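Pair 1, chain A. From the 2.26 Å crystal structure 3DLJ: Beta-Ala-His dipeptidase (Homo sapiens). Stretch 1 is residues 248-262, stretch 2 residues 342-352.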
# COMPACT_ATOMS: atom_id res chain seq x y z
N HIS A 248 25.94 29.02 -10.11
CA HIS A 248 25.83 27.59 -9.95
C HIS A 248 24.37 27.36 -9.61
O HIS A 248 23.92 27.64 -8.49
CB HIS A 248 26.66 27.09 -8.77
CG HIS A 248 28.14 27.15 -8.99
ND1 HIS A 248 28.95 28.06 -8.34
CD2 HIS A 248 28.97 26.38 -9.73
CE1 HIS A 248 30.20 27.87 -8.70
NE2 HIS A 248 30.24 26.85 -9.54
N GLU A 249 23.61 26.89 -10.59
CA GLU A 249 22.16 26.78 -10.42
C GLU A 249 21.78 25.49 -9.69
O GLU A 249 22.15 24.40 -10.12
CB GLU A 249 21.47 26.87 -11.77
CG GLU A 249 21.76 28.15 -12.51
CD GLU A 249 20.89 28.32 -13.76
OE1 GLU A 249 21.13 29.29 -14.52
OE2 GLU A 249 19.97 27.50 -13.98
N PRO A 250 21.05 25.63 -8.55
CA PRO A 250 20.54 24.47 -7.82
C PRO A 250 19.96 23.37 -8.72
O PRO A 250 20.27 22.21 -8.51
CB PRO A 250 19.47 25.10 -6.90
CG PRO A 250 20.07 26.43 -6.57
CD PRO A 250 20.65 26.89 -7.89
N MET A 251 19.13 23.75 -9.71
CA MET A 251 18.55 22.75 -10.65
C MET A 251 19.61 22.00 -11.47
O MET A 251 19.46 20.80 -11.72
CB MET A 251 17.55 23.38 -11.61
CG MET A 251 16.17 23.54 -11.04
SD MET A 251 15.32 22.00 -10.63
CE MET A 251 14.77 21.40 -12.24
N ALA A 252 20.67 22.69 -11.89
CA ALA A 252 21.73 22.04 -12.65
C ALA A 252 22.46 20.98 -11.79
O ALA A 252 22.73 19.90 -12.27
CB ALA A 252 22.72 23.09 -13.23
N ASP A 253 22.77 21.32 -10.53
CA ASP A 253 23.36 20.40 -9.55
C ASP A 253 22.42 19.20 -9.26
O ASP A 253 22.84 18.06 -9.31
CB ASP A 253 23.69 21.15 -8.24
CG ASP A 253 24.87 22.13 -8.36
OD1 ASP A 253 25.68 22.00 -9.31
OD2 ASP A 253 24.99 23.04 -7.49
N LEU A 254 21.15 19.48 -8.98
CA LEU A 254 20.20 18.42 -8.65
C LEU A 254 19.99 17.44 -9.79
O LEU A 254 20.01 16.23 -9.58
CB LEU A 254 18.85 19.00 -8.16
CG LEU A 254 17.74 18.01 -7.77
CD1 LEU A 254 18.20 17.06 -6.63
CD2 LEU A 254 16.43 18.72 -7.40
N VAL A 255 19.83 17.96 -11.01
CA VAL A 255 19.69 17.13 -12.18
C VAL A 255 20.91 16.21 -12.43
O VAL A 255 20.76 15.05 -12.86
CB VAL A 255 19.33 17.99 -13.44
CG1 VAL A 255 19.52 17.20 -14.71
CG2 VAL A 255 17.89 18.52 -13.33
N ALA A 256 22.10 16.73 -12.15
CA ALA A 256 23.30 15.93 -12.23
C ALA A 256 23.34 14.87 -11.11
O ALA A 256 23.76 13.74 -11.34
CB ALA A 256 24.54 16.81 -12.19
N LEU A 257 22.92 15.24 -9.90
CA LEU A 257 22.79 14.28 -8.80
C LEU A 257 21.81 13.17 -9.09
O LEU A 257 22.13 12.00 -8.95
CB LEU A 257 22.40 14.99 -7.50
CG LEU A 257 23.53 15.86 -6.93
CD1 LEU A 257 22.99 16.80 -5.89
CD2 LEU A 257 24.65 14.98 -6.37
N LEU A 258 20.60 13.53 -9.50
CA LEU A 258 19.57 12.56 -9.88
C LEU A 258 19.96 11.69 -11.07
O LEU A 258 19.63 10.51 -11.12
CB LEU A 258 18.26 13.30 -10.17
CG LEU A 258 17.59 14.07 -9.02
CD1 LEU A 258 16.30 14.77 -9.52
CD2 LEU A 258 17.31 13.16 -7.81
N GLY A 259 20.66 12.29 -12.04
CA GLY A 259 21.12 11.57 -13.22
C GLY A 259 22.27 10.61 -13.00
O GLY A 259 22.62 9.85 -13.90
N SER A 260 22.85 10.62 -11.81
CA SER A 260 24.00 9.79 -11.46
C SER A 260 23.60 8.45 -10.78
O SER A 260 24.46 7.66 -10.43
CB SER A 260 24.91 10.58 -10.51
OG SER A 260 24.38 10.53 -9.17
N LEU A 261 22.30 8.22 -10.61
CA LEU A 261 21.77 7.16 -9.75
C LEU A 261 21.49 5.82 -10.42
O LEU A 261 21.68 4.78 -9.81
CB LEU A 261 20.50 7.64 -9.03
CG LEU A 261 20.65 8.73 -7.95
CD1 LEU A 261 19.30 9.36 -7.64
CD2 LEU A 261 21.35 8.25 -6.66
N VAL A 262 21.03 5.86 -11.67
CA VAL A 262 20.54 4.67 -12.37
C VAL A 262 20.87 4.80 -13.87
O VAL A 262 20.92 5.91 -14.42
CB VAL A 262 19.01 4.45 -12.10
CG1 VAL A 262 18.14 5.56 -12.71
CG2 VAL A 262 18.53 3.08 -12.60
N VAL A 342 12.50 31.14 -14.59
CA VAL A 342 12.92 31.19 -13.20
C VAL A 342 14.11 30.24 -12.98
O VAL A 342 14.14 29.14 -13.52
CB VAL A 342 11.71 30.84 -12.23
CG1 VAL A 342 11.29 29.37 -12.33
CG2 VAL A 342 12.03 31.24 -10.78
N ILE A 343 15.09 30.70 -12.23
CA ILE A 343 16.11 29.83 -11.65
C ILE A 343 15.70 29.60 -10.18
O ILE A 343 15.84 30.50 -9.37
CB ILE A 343 17.50 30.50 -11.67
CG1 ILE A 343 18.00 30.72 -13.10
CG2 ILE A 343 18.52 29.72 -10.83
CD1 ILE A 343 19.07 31.80 -13.17
N PRO A 344 15.16 28.41 -9.85
CA PRO A 344 14.82 28.03 -8.46
C PRO A 344 16.01 28.19 -7.52
O PRO A 344 17.11 27.79 -7.88
CB PRO A 344 14.44 26.55 -8.58
CG PRO A 344 13.97 26.41 -10.00
CD PRO A 344 14.80 27.34 -10.81
N GLY A 345 15.81 28.78 -6.34
CA GLY A 345 16.89 28.97 -5.38
C GLY A 345 17.15 27.73 -4.53
O GLY A 345 18.27 27.46 -4.12
N ARG A 346 16.11 26.95 -4.27
CA ARG A 346 16.22 25.80 -3.39
C ARG A 346 15.30 24.71 -3.90
O ARG A 346 14.08 24.91 -4.01
CB ARG A 346 15.79 26.19 -1.96
CG ARG A 346 16.40 25.35 -0.86
CD ARG A 346 15.87 25.83 0.51
NE ARG A 346 14.72 25.01 0.90
CZ ARG A 346 14.58 24.46 2.10
NH1 ARG A 346 13.51 23.70 2.36
NH2 ARG A 346 15.51 24.67 3.04
N VAL A 347 15.88 23.56 -4.18
CA VAL A 347 15.15 22.45 -4.77
C VAL A 347 15.46 21.15 -4.02
O VAL A 347 16.56 20.99 -3.46
CB VAL A 347 15.52 22.30 -6.27
CG1 VAL A 347 14.94 23.45 -7.07
CG2 VAL A 347 17.05 22.25 -6.44
N ILE A 348 14.49 20.23 -4.00
CA ILE A 348 14.63 18.94 -3.32
C ILE A 348 14.24 17.82 -4.29
O ILE A 348 13.07 17.71 -4.70
CB ILE A 348 13.74 18.84 -2.01
CG1 ILE A 348 13.84 20.11 -1.15
CG2 ILE A 348 14.17 17.62 -1.13
CD1 ILE A 348 13.06 20.03 0.15
N GLY A 349 15.21 16.98 -4.64
CA GLY A 349 14.94 15.81 -5.44
C GLY A 349 14.41 14.70 -4.55
O GLY A 349 14.83 14.57 -3.40
N LYS A 350 13.51 13.88 -5.09
CA LYS A 350 12.94 12.73 -4.36
C LYS A 350 13.11 11.45 -5.14
O LYS A 350 12.79 11.39 -6.34
CB LYS A 350 11.46 12.95 -4.07
CG LYS A 350 11.07 14.36 -3.63
CD LYS A 350 11.11 14.57 -2.13
CE LYS A 350 10.84 16.04 -1.83
NZ LYS A 350 9.40 16.29 -1.48
N PHE A 351 13.60 10.43 -4.46
CA PHE A 351 13.76 9.13 -5.07
C PHE A 351 13.84 8.07 -3.97
O PHE A 351 14.08 8.38 -2.82
CB PHE A 351 15.02 9.08 -5.98
CG PHE A 351 16.35 9.09 -5.23
CD1 PHE A 351 16.96 7.89 -4.87
CD2 PHE A 351 16.96 10.28 -4.89
CE1 PHE A 351 18.18 7.87 -4.20
CE2 PHE A 351 18.19 10.28 -4.21
CZ PHE A 351 18.80 9.07 -3.87
N SER A 352 13.61 6.82 -4.35
CA SER A 352 13.65 5.75 -3.37
C SER A 352 14.22 4.49 -3.99
O SER A 352 14.20 4.31 -5.20
CB SER A 352 12.26 5.49 -2.76
OG SER A 352 11.29 5.19 -3.75
O HOH W 1 18.12 26.36 -10.14

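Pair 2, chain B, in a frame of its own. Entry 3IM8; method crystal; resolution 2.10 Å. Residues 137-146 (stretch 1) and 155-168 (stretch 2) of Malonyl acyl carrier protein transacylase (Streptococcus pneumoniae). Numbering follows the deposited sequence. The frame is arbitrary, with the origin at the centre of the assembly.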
# COMPACT_ATOMS: atom_id res chain seq x y z
N PRO B 137 19.51 -7.05 11.58
CA PRO B 137 20.02 -6.77 10.23
C PRO B 137 19.24 -7.53 9.16
O PRO B 137 18.84 -8.68 9.38
CB PRO B 137 21.46 -7.30 10.29
CG PRO B 137 21.81 -7.21 11.70
CD PRO B 137 20.57 -7.61 12.43
N VAL B 138 19.01 -6.90 8.00
CA VAL B 138 18.25 -7.54 6.91
C VAL B 138 18.80 -8.92 6.53
O VAL B 138 18.05 -9.85 6.31
CB VAL B 138 18.09 -6.59 5.66
CG1 VAL B 138 19.42 -6.10 5.15
CG2 VAL B 138 17.30 -7.26 4.55
N GLU B 139 20.13 -9.03 6.51
CA GLU B 139 20.84 -10.24 6.08
C GLU B 139 20.39 -11.43 6.92
O GLU B 139 20.09 -12.53 6.39
CB GLU B 139 22.37 -10.05 6.27
CG GLU B 139 23.01 -8.94 5.43
CD GLU B 139 22.49 -7.53 5.77
OE1 GLU B 139 22.45 -6.69 4.84
OE2 GLU B 139 22.11 -7.26 6.95
N VAL B 140 20.35 -11.19 8.22
CA VAL B 140 19.95 -12.19 9.23
C VAL B 140 18.56 -12.71 9.00
O VAL B 140 18.34 -13.92 9.15
CB VAL B 140 20.04 -11.60 10.67
CG1 VAL B 140 19.51 -12.63 11.70
CG2 VAL B 140 21.48 -11.15 10.97
N ILE B 141 17.64 -11.81 8.63
CA ILE B 141 16.24 -12.14 8.48
C ILE B 141 16.06 -12.97 7.23
O ILE B 141 15.36 -13.99 7.24
CB ILE B 141 15.34 -10.85 8.43
CG1 ILE B 141 15.34 -10.13 9.78
CG2 ILE B 141 13.89 -11.18 8.07
CD1 ILE B 141 14.86 -8.64 9.69
N GLU B 142 16.71 -12.52 6.15
CA GLU B 142 16.71 -13.21 4.87
C GLU B 142 17.29 -14.63 5.00
O GLU B 142 16.68 -15.59 4.55
CB GLU B 142 17.46 -12.35 3.81
CG GLU B 142 16.78 -10.96 3.62
CD GLU B 142 17.34 -10.07 2.50
OE1 GLU B 142 18.54 -10.19 2.20
OE2 GLU B 142 16.59 -9.24 1.94
N GLU B 143 18.46 -14.74 5.62
CA GLU B 143 19.08 -16.05 5.92
C GLU B 143 18.18 -16.96 6.78
O GLU B 143 17.93 -18.14 6.45
CB GLU B 143 20.42 -15.81 6.63
CG GLU B 143 21.34 -17.06 6.72
CD GLU B 143 22.60 -16.84 7.61
OE1 GLU B 143 23.38 -17.82 7.78
OE2 GLU B 143 22.80 -15.72 8.13
N ALA B 144 17.66 -16.41 7.86
CA ALA B 144 16.76 -17.19 8.69
C ALA B 144 15.60 -17.74 7.85
O ALA B 144 15.28 -18.95 7.93
CB ALA B 144 16.29 -16.38 9.86
N CYS B 145 14.98 -16.88 7.02
CA CYS B 145 13.86 -17.30 6.20
C CYS B 145 14.27 -18.34 5.13
O CYS B 145 13.50 -19.23 4.75
CB CYS B 145 13.22 -16.09 5.50
SG CYS B 145 12.36 -14.96 6.62
N GLN B 146 15.48 -18.18 4.63
CA GLN B 146 16.03 -19.15 3.70
C GLN B 146 16.20 -20.54 4.30
O GLN B 146 15.64 -21.50 3.74
CB GLN B 146 17.29 -18.61 2.99
CG GLN B 146 16.84 -17.93 1.67
CD GLN B 146 17.78 -16.84 1.21
OE1 GLN B 146 18.96 -16.82 1.62
NE2 GLN B 146 17.27 -15.92 0.34
N THR B 155 9.03 -15.86 3.52
CA THR B 155 10.01 -14.82 3.06
C THR B 155 9.72 -13.44 3.68
O THR B 155 8.62 -13.24 4.23
CB THR B 155 10.04 -14.66 1.52
OG1 THR B 155 8.72 -14.43 1.03
CG2 THR B 155 10.64 -15.91 0.86
N PRO B 156 10.70 -12.51 3.64
CA PRO B 156 10.30 -11.15 4.02
C PRO B 156 9.22 -10.66 3.05
O PRO B 156 9.37 -10.83 1.85
CB PRO B 156 11.59 -10.33 3.88
CG PRO B 156 12.69 -11.34 4.14
CD PRO B 156 12.15 -12.59 3.38
N ALA B 157 8.15 -10.08 3.59
CA ALA B 157 7.02 -9.55 2.83
C ALA B 157 7.10 -8.02 2.72
O ALA B 157 6.79 -7.45 1.67
CB ALA B 157 5.66 -9.97 3.50
N ASN B 158 7.45 -7.34 3.82
CA ASN B 158 7.42 -5.89 3.83
C ASN B 158 8.72 -5.37 4.38
O ASN B 158 8.97 -5.52 5.55
CB ASN B 158 6.26 -5.35 4.66
CG ASN B 158 4.87 -5.69 4.07
OD1 ASN B 158 4.32 -6.73 4.37
ND2 ASN B 158 4.33 -4.81 3.28
N TYR B 159 9.52 -4.75 3.53
CA TYR B 159 10.71 -4.02 4.00
C TYR B 159 10.29 -2.58 4.33
O TYR B 159 10.36 -1.70 3.48
CB TYR B 159 11.83 -3.99 2.95
CG TYR B 159 12.44 -5.37 2.65
CD1 TYR B 159 11.86 -6.24 1.71
CD2 TYR B 159 13.59 -5.80 3.30
CE1 TYR B 159 12.40 -7.49 1.43
CE2 TYR B 159 14.16 -7.08 3.00
CZ TYR B 159 13.54 -7.91 2.07
OH TYR B 159 14.04 -9.13 1.75
N ASN B 160 9.85 -2.36 5.56
CA ASN B 160 9.34 -1.03 5.99
C ASN B 160 10.43 0.00 6.33
O ASN B 160 10.43 1.11 5.77
CB ASN B 160 8.28 -1.15 7.12
CG ASN B 160 7.13 -2.09 6.77
OD1 ASN B 160 6.72 -2.22 5.61
ND2 ASN B 160 6.55 -2.72 7.80
N THR B 161 11.30 -0.34 7.27
CA THR B 161 12.49 0.44 7.65
C THR B 161 13.70 -0.51 7.77
O THR B 161 13.50 -1.74 7.78
CB THR B 161 12.28 1.21 8.97
OG1 THR B 161 12.40 0.31 10.08
CG2 THR B 161 10.85 1.89 9.01
N PRO B 162 14.95 0.03 7.83
CA PRO B 162 16.09 -0.88 8.05
C PRO B 162 15.96 -1.68 9.37
O PRO B 162 16.59 -2.75 9.54
CB PRO B 162 17.30 0.06 8.09
CG PRO B 162 16.88 1.27 7.22
CD PRO B 162 15.39 1.43 7.57
N ALA B 163 15.10 -1.21 10.29
CA ALA B 163 14.88 -1.92 11.58
C ALA B 163 13.43 -2.44 11.77
O ALA B 163 12.94 -2.59 12.88
CB ALA B 163 15.35 -1.05 12.75
N GLN B 164 12.75 -2.68 10.65
CA GLN B 164 11.36 -3.11 10.70
C GLN B 164 11.01 -3.89 9.45
O GLN B 164 10.66 -3.31 8.42
CB GLN B 164 10.43 -1.91 10.86
CG GLN B 164 9.26 -2.16 11.79
CD GLN B 164 8.02 -2.65 11.07
OE1 GLN B 164 8.02 -3.73 10.48
NE2 GLN B 164 6.96 -1.86 11.10
N ILE B 165 11.11 -5.21 9.53
CA ILE B 165 10.85 -6.06 8.38
C ILE B 165 9.87 -7.15 8.75
O ILE B 165 10.08 -7.90 9.71
CB ILE B 165 12.20 -6.69 7.84
CG1 ILE B 165 13.03 -5.54 7.20
CG2 ILE B 165 11.91 -7.83 6.83
CD1 ILE B 165 14.51 -5.80 6.99
N VAL B 166 8.77 -7.22 8.00
CA VAL B 166 7.80 -8.24 8.23
C VAL B 166 8.09 -9.45 7.34
O VAL B 166 8.18 -9.32 6.10
CB VAL B 166 6.33 -7.77 7.98
CG1 VAL B 166 5.32 -8.90 8.33
CG2 VAL B 166 6.02 -6.48 8.76
N ILE B 167 8.19 -10.62 7.98
CA ILE B 167 8.26 -11.90 7.24
C ILE B 167 6.87 -12.49 7.17
O ILE B 167 6.08 -12.33 8.09
CB ILE B 167 9.28 -12.87 7.92
CG1 ILE B 167 8.83 -13.23 9.36
CG2 ILE B 167 10.63 -12.17 8.06
CD1 ILE B 167 9.35 -14.60 9.81
N ALA B 168 6.56 -13.22 6.10
CA ALA B 168 5.27 -13.85 5.99
C ALA B 168 5.36 -15.25 5.34
O ALA B 168 6.41 -15.62 4.77
CB ALA B 168 4.34 -12.94 5.18
O HOH W 2 18.71 -3.84 8.18

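Pair 1 and pair 2 share a helix laid along a strand that runs the same way. In pair 1, helix 250-258 and strand 346-352 approach to 8.4 Å, with 12° between their N-to-C directions. In pair 2, helix 138-146 and strand 164-168 approach to 10.1 Å, with an angle of 7°. Fourteen central residues superpose with an RMSD of 0.9 Å. In pair 2 a further strand of stretch 2, 155-161, comes nearer to the helix, at 7.9 Å, with 128° between their directions; the short strand 342-343 precedes the matched strand in pair 1.

The match begins at the start of the helix. Glu A249 and Pro B137 both hold the N-cap position. Their side chains differ: Glu A249 points toward the strand stretch, and its OE1 lies 3.5 Å from Ile A343 CD1, whereas Pro B137 points away.

Met A251 matches Val B138. Met A251 points sideways and reaches across with its long chain. Its CG is 3.8 Å from Pro A344 CG, and its SD is 3.9 Å from Val A347 CG1. Val B138 is shorter but points toward the strands. Its CB is 3.9 Å from Ile B165 CD1, and its CG2 is 3.5 Å from Tyr B159 CE2, at the ring edge.

A water sits at the same joint in both pairs. Water 1 accepts from Met A251 N at 2.8 Å and donates to Pro A344 O at 2.9 Å. Water 2 accepts from Val B138 N at 3.1 Å and donates to Pro B162 O at 2.7 Å. In both pairs the water binds a main-chain N and a main-chain O at matched positions, so the bridge does not depend on the side chains there.

Leu A254 matches Ile B141, and both point toward the strand. Leu A254 CD2 lies 3.7 Å from Val A347 CG2 and 3.5 Å from Gly A349 N. Ile B141 CD1 lies 3.8 Å from Ile B165 CB, while its CG2 is 3.4 Å from Ile B167 CG2.

On the strand, Val A347 matches Ile B165. Both point toward the helix, and their side-chain centres fall 0.9 Å apart.

Two strand residues on, Gly A349 matches Ile B167. Here the packing differs most plainly. An ideal CB on Gly A349 would lie 2.7 Å from Leu A254 CD1 and 3.0 Å from Leu A258 CD2, both clashes. The leucines therefore occupy space beside a bare backbone. In pair 2, Ile B167 points its own side chain toward the helix.

Leu A258 matches Cys B145. Leu A258 points sideways, but its end comes nearer; CD2 is 4.3 Å from Gly A349 CA and 4.1 Å from Phe A351 CD2. Cys B145 points toward the strands. Its SG is 3.6 Å from Ile B167 CG2 and 4.0 Å from Pro B156 CD. The larger helix residue thus meets the glycine, and the smaller one meets the isoleucine.

Pair 1 has no direct hydrogen bond across its stretches. Pair 2 has one, from Tyr B159 OH to Glu B142 OE2 at 2.6 Å.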